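Long-range contacts in acyl-homoserine-lactone synthase (PDB 6WNS), which catalyses the CoA-dependent synthesis of acyl-homoserine lactone quorum-sensing signals, probably from an acyl-CoA and S-adenosylmethionine: residues L160-N165 with D173-L178; V125-L130 with Q188-Y193. All coordinates share one frame; numbering follows the deposited sequence.

Contact 1. Residues L160-N165 with D173-L178; sequences LFELGN and DIIALL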
# COMPACT_ATOMS: atom_id res chain seq x y z
N LEU A 160 5.39 9.65 11.55
CA LEU A 160 4.63 10.17 10.38
C LEU A 160 4.07 11.55 10.72
O LEU A 160 3.99 11.88 11.92
CB LEU A 160 3.49 9.23 10.02
CG LEU A 160 2.43 9.05 11.11
CD1 LEU A 160 1.34 10.10 11.06
CD2 LEU A 160 1.86 7.66 11.06
N PHE A 161 3.72 12.29 9.67
CA PHE A 161 3.31 13.71 9.75
C PHE A 161 2.01 13.81 8.97
O PHE A 161 1.97 13.42 7.78
CB PHE A 161 4.41 14.64 9.22
CG PHE A 161 5.48 15.07 10.19
CD1 PHE A 161 5.16 15.80 11.33
CD2 PHE A 161 6.82 14.87 9.90
CE1 PHE A 161 6.15 16.24 12.20
CE2 PHE A 161 7.81 15.31 10.75
CZ PHE A 161 7.48 16.00 11.90
N GLU A 162 0.94 14.27 9.61
CA GLU A 162 -0.30 14.65 8.88
C GLU A 162 0.04 15.80 7.92
O GLU A 162 0.87 16.64 8.28
CB GLU A 162 -1.39 15.07 9.86
CG GLU A 162 -1.96 13.91 10.67
CD GLU A 162 -1.19 13.53 11.93
OE1 GLU A 162 -1.77 12.61 12.72
OE2 GLU A 162 -0.01 14.16 12.14
N LEU A 163 -0.53 15.84 6.72
CA LEU A 163 -0.14 16.81 5.67
C LEU A 163 -1.26 17.88 5.56
O LEU A 163 -1.11 18.88 4.83
CB LEU A 163 -0.02 16.09 4.31
CG LEU A 163 1.18 15.16 4.20
CD1 LEU A 163 1.08 14.29 2.97
CD2 LEU A 163 2.52 15.94 4.20
N GLY A 164 -2.34 17.71 6.33
CA GLY A 164 -3.43 18.67 6.24
C GLY A 164 -4.61 18.42 7.27
O GLY A 164 -4.54 17.43 8.06
N ASN A 165 -5.74 19.00 6.84
CA ASN A 165 -7.10 18.78 7.47
C ASN A 165 -7.61 17.43 6.97
O ASN A 165 -7.30 17.09 5.79
CB ASN A 165 -8.09 19.91 7.14
CG ASN A 165 -7.76 21.25 7.79
OD1 ASN A 165 -7.50 21.33 9.00
ND2 ASN A 165 -7.78 22.31 6.97
N ASP A 173 -14.05 9.24 7.07
CA ASP A 173 -13.13 10.41 7.09
C ASP A 173 -11.72 9.97 6.64
O ASP A 173 -11.20 8.92 7.08
CB ASP A 173 -13.10 11.08 8.46
CG ASP A 173 -14.46 11.55 8.95
OD1 ASP A 173 -15.40 11.65 8.12
OD2 ASP A 173 -14.59 11.72 10.16
N ILE A 174 -11.06 10.82 5.86
CA ILE A 174 -9.74 10.50 5.32
C ILE A 174 -8.78 11.66 5.60
O ILE A 174 -9.25 12.77 5.96
CB ILE A 174 -9.83 10.16 3.83
CG1 ILE A 174 -10.34 11.32 2.97
CG2 ILE A 174 -10.70 8.91 3.65
CD1 ILE A 174 -10.12 11.11 1.44
N ILE A 175 -7.50 11.35 5.43
CA ILE A 175 -6.39 12.30 5.77
C ILE A 175 -5.15 11.86 4.98
O ILE A 175 -5.04 10.67 4.57
CB ILE A 175 -6.18 12.39 7.28
CG1 ILE A 175 -5.28 13.59 7.67
CG2 ILE A 175 -5.69 11.07 7.87
CD1 ILE A 175 -5.62 14.20 9.00
N ALA A 176 -4.31 12.82 4.63
CA ALA A 176 -3.00 12.60 4.00
C ALA A 176 -1.88 12.57 5.04
O ALA A 176 -1.81 13.48 5.95
CB ALA A 176 -2.81 13.66 2.96
N LEU A 177 -0.98 11.59 4.92
CA LEU A 177 0.18 11.37 5.82
C LEU A 177 1.48 11.28 5.02
O LEU A 177 1.45 10.78 3.86
CB LEU A 177 -0.04 10.00 6.46
CG LEU A 177 -0.84 9.91 7.75
CD1 LEU A 177 -1.78 11.07 8.02
CD2 LEU A 177 -1.52 8.59 7.77
N LEU A 178 2.61 11.67 5.62
CA LEU A 178 3.98 11.37 5.10
C LEU A 178 4.75 10.50 6.11
O LEU A 178 4.91 10.93 7.26
CB LEU A 178 4.71 12.68 4.82
CG LEU A 178 6.09 12.47 4.18
CD1 LEU A 178 5.90 11.81 2.82
CD2 LEU A 178 6.89 13.78 4.06
O HOH W 1 -5.03 15.92 5.12
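Leu163 and Ala176 meet on one face of a beta hairpin, where the small methyl of Ala176 leaves room for Leu163 to close in, with its CB 3.9 Å from Ala176 CB and CD1 resting against the same methyl. CG of Leu163 is anti to its own carbonyl carbon (chi1 -71°) and lies near Ala176 O and the C of Leu177; from there CD1 is 3.6 Å from Leu177 O, and CD2 meets CB of Leu178, the two side chains crossing obliquely. Met82, from the short helix 81-84, touches both Leu163 and Ala176. An alanine in place of Leu163 would probably open a gap beside the peptide after Leu177 and leave the CB of Leu178 without this neighbour.

The opposite face carries Leu160, Glu162, Ile175 and Leu177. Glu162 and Leu177, a non-hydrogen-bonded pair, lie side by side and point the same way, and CG of Glu162 sits 3.9 Å from Leu177 CD1 and touches Ile175 CD1. Leu160 adds its CD1 against the CG of Leu177. Pro150 of helix 149-155 packs on Glu162 and Leu177, and Arg154 forms a salt bridge with Glu162. The glutamate's methylene thus suits the apolar row while its carboxylate meets a charge.

Phe161 and Leu178, a hydrogen-bonded antiparallel pair, exchange backbone hydrogen bonds both ways, Leu178 N to Phe161 O at 2.9 Å. Next, Leu163 N donates to Ala176 O at 2.8 Å. Beyond it the two chains part, and a water joins Asn165 O to Ala176 N. Gly164 (phi/psi -176°/-158°), in a conformation glycine tolerates readily, has its O near CD1 of Ile175. Strand 160-162, one edge strand of a GNAT-like sheet, is therefore held by main-chain hydrogen bonds and apolar contact on both faces, with a water bridging the turn that follows.

Contact 2. Residues V125-L130 with Q188-Y193; sequences VLCGLL and QTRRAY
Helices 121-135 and 183-192 run nearly antiparallel past Cys127 and Thr189, their local axes at 166° and 9.6 Å apart, while the CA atoms of these two residues come within 6.1 Å. Small side chains suit the point where the two backbones come nearest: the CB of Cys127 packs on CG2 of Thr189 at 3.9 Å. Thr189 has CG2 anti to its backbone N, which presents the methyl to the cysteine. OG1 is hydrogen-bonded to Ala185 O and Trp158 NE1, and CD1 of Leu130 lies 4.2 Å from it.

The thiol is also anti to its backbone N, and SG comes 3.7 Å from CG of Arg190. The arginine, extended from CG to NE, offers its CG methylene to the sulfur and carries its guanidinium on to Glu131, in a salt bridge, and Gly197 O. At the other end, CD1 of Leu126 meets the OH of Tyr193 obliquely at 4.0 Å.

No hydrogen bond joins the two segments, so the buried interface rests on van der Waals contact, while the Arg190–Glu131 bridge adds a charged tie between the last helix of the chain and helix 121-135, the crossover helix of the fold.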
# COMPACT_ATOMS: atom_id res chain seq x y z
N VAL A 125 2.51 -7.82 5.69
CA VAL A 125 2.30 -6.78 4.63
C VAL A 125 2.88 -5.43 5.07
O VAL A 125 3.57 -4.80 4.28
CB VAL A 125 0.81 -6.60 4.29
CG1 VAL A 125 0.63 -5.51 3.24
CG2 VAL A 125 0.17 -7.91 3.85
N LEU A 126 2.55 -4.96 6.27
CA LEU A 126 3.02 -3.63 6.73
C LEU A 126 4.57 -3.66 6.86
O LEU A 126 5.27 -2.88 6.22
CB LEU A 126 2.31 -3.33 8.05
CG LEU A 126 0.83 -2.95 7.97
CD1 LEU A 126 0.21 -2.92 9.35
CD2 LEU A 126 0.66 -1.58 7.33
N CYS A 127 5.11 -4.61 7.61
CA CYS A 127 6.59 -4.78 7.70
C CYS A 127 7.22 -4.90 6.30
O CYS A 127 8.29 -4.32 6.09
CB CYS A 127 6.92 -5.99 8.54
SG CYS A 127 8.58 -5.80 9.20
N GLY A 128 6.56 -5.59 5.36
CA GLY A 128 7.12 -5.94 4.04
C GLY A 128 7.19 -4.71 3.17
O GLY A 128 8.13 -4.58 2.34
N LEU A 129 6.20 -3.83 3.37
CA LEU A 129 6.10 -2.51 2.70
C LEU A 129 7.34 -1.70 3.10
O LEU A 129 8.01 -1.23 2.19
CB LEU A 129 4.82 -1.77 3.10
CG LEU A 129 4.61 -0.45 2.35
CD1 LEU A 129 4.24 -0.69 0.87
CD2 LEU A 129 3.56 0.42 3.05
N LEU A 130 7.64 -1.58 4.40
CA LEU A 130 8.78 -0.75 4.88
C LEU A 130 10.09 -1.36 4.39
O LEU A 130 10.98 -0.60 3.97
CB LEU A 130 8.81 -0.69 6.40
CG LEU A 130 7.60 -0.01 7.03
CD1 LEU A 130 7.68 -0.11 8.55
CD2 LEU A 130 7.50 1.43 6.56
N GLN A 188 10.06 -2.47 15.47
CA GLN A 188 8.92 -2.39 16.42
C GLN A 188 7.73 -3.13 15.78
O GLN A 188 6.96 -3.84 16.49
CB GLN A 188 8.61 -0.91 16.74
CG GLN A 188 8.74 -0.51 18.21
CD GLN A 188 7.94 -1.37 19.17
OE1 GLN A 188 8.52 -2.41 19.74
NE2 GLN A 188 6.66 -0.88 19.47
N THR A 189 7.62 -3.07 14.46
CA THR A 189 6.47 -3.66 13.71
C THR A 189 6.52 -5.19 13.87
O THR A 189 5.50 -5.83 14.41
CB THR A 189 6.46 -3.24 12.23
OG1 THR A 189 6.23 -1.77 12.08
CG2 THR A 189 5.38 -3.97 11.44
N ARG A 190 7.66 -5.78 13.40
CA ARG A 190 8.03 -7.20 13.68
C ARG A 190 7.72 -7.60 15.14
O ARG A 190 7.29 -8.84 15.33
CB ARG A 190 9.51 -7.48 13.41
CG ARG A 190 9.80 -7.88 11.97
CD ARG A 190 11.20 -8.46 11.79
NE ARG A 190 11.55 -8.50 10.37
CZ ARG A 190 11.97 -9.57 9.70
NH1 ARG A 190 12.19 -10.76 10.30
NH2 ARG A 190 12.18 -9.45 8.39
N ARG A 191 8.00 -6.66 16.11
CA ARG A 191 7.87 -6.96 17.56
C ARG A 191 6.39 -6.98 17.91
O ARG A 191 5.93 -7.94 18.68
CB ARG A 191 8.50 -5.92 18.50
CG ARG A 191 8.22 -6.23 19.96
CD ARG A 191 9.47 -6.16 20.82
NE ARG A 191 10.58 -6.92 20.23
CZ ARG A 191 10.98 -8.13 20.61
NH1 ARG A 191 10.35 -8.79 21.57
NH2 ARG A 191 12.02 -8.68 20.00
N ALA A 192 5.66 -5.98 17.31
CA ALA A 192 4.21 -5.86 17.59
C ALA A 192 3.53 -7.17 17.13
O ALA A 192 2.61 -7.70 17.91
CB ALA A 192 3.67 -4.64 16.92
N TYR A 193 4.00 -7.71 15.97
CA TYR A 193 3.44 -8.96 15.39
C TYR A 193 4.31 -10.18 15.68
O TYR A 193 3.96 -11.27 15.14
CB TYR A 193 3.31 -8.83 13.87
CG TYR A 193 2.21 -7.90 13.49
CD1 TYR A 193 0.94 -8.38 13.22
CD2 TYR A 193 2.42 -6.54 13.43
CE1 TYR A 193 -0.09 -7.53 12.85
CE2 TYR A 193 1.41 -5.67 13.06
CZ TYR A 193 0.15 -6.16 12.78
OH TYR A 193 -0.82 -5.30 12.40

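From the N terminus the chain first forms the strands and helices up to strand 100-108, then enters helix 121-135, the crossover between the parallel strands 100-108 and 140-146; this helix supplies residues 125-130 of contact 2. Helix 149-155 and strand 160-162 follow, and contact 1 closes a hairpin with strand 174-180, seven residues separating its segments. The chain passes directly into helix 183-192, whose return to helix 121-135 closes the larger loop of contact 2. Contact 1 is thus nested within contact 2. Their centres lie about 21 Å apart and they do not touch: one completes the sheet edge, the other fastens the C-terminal helix to the crossover helix.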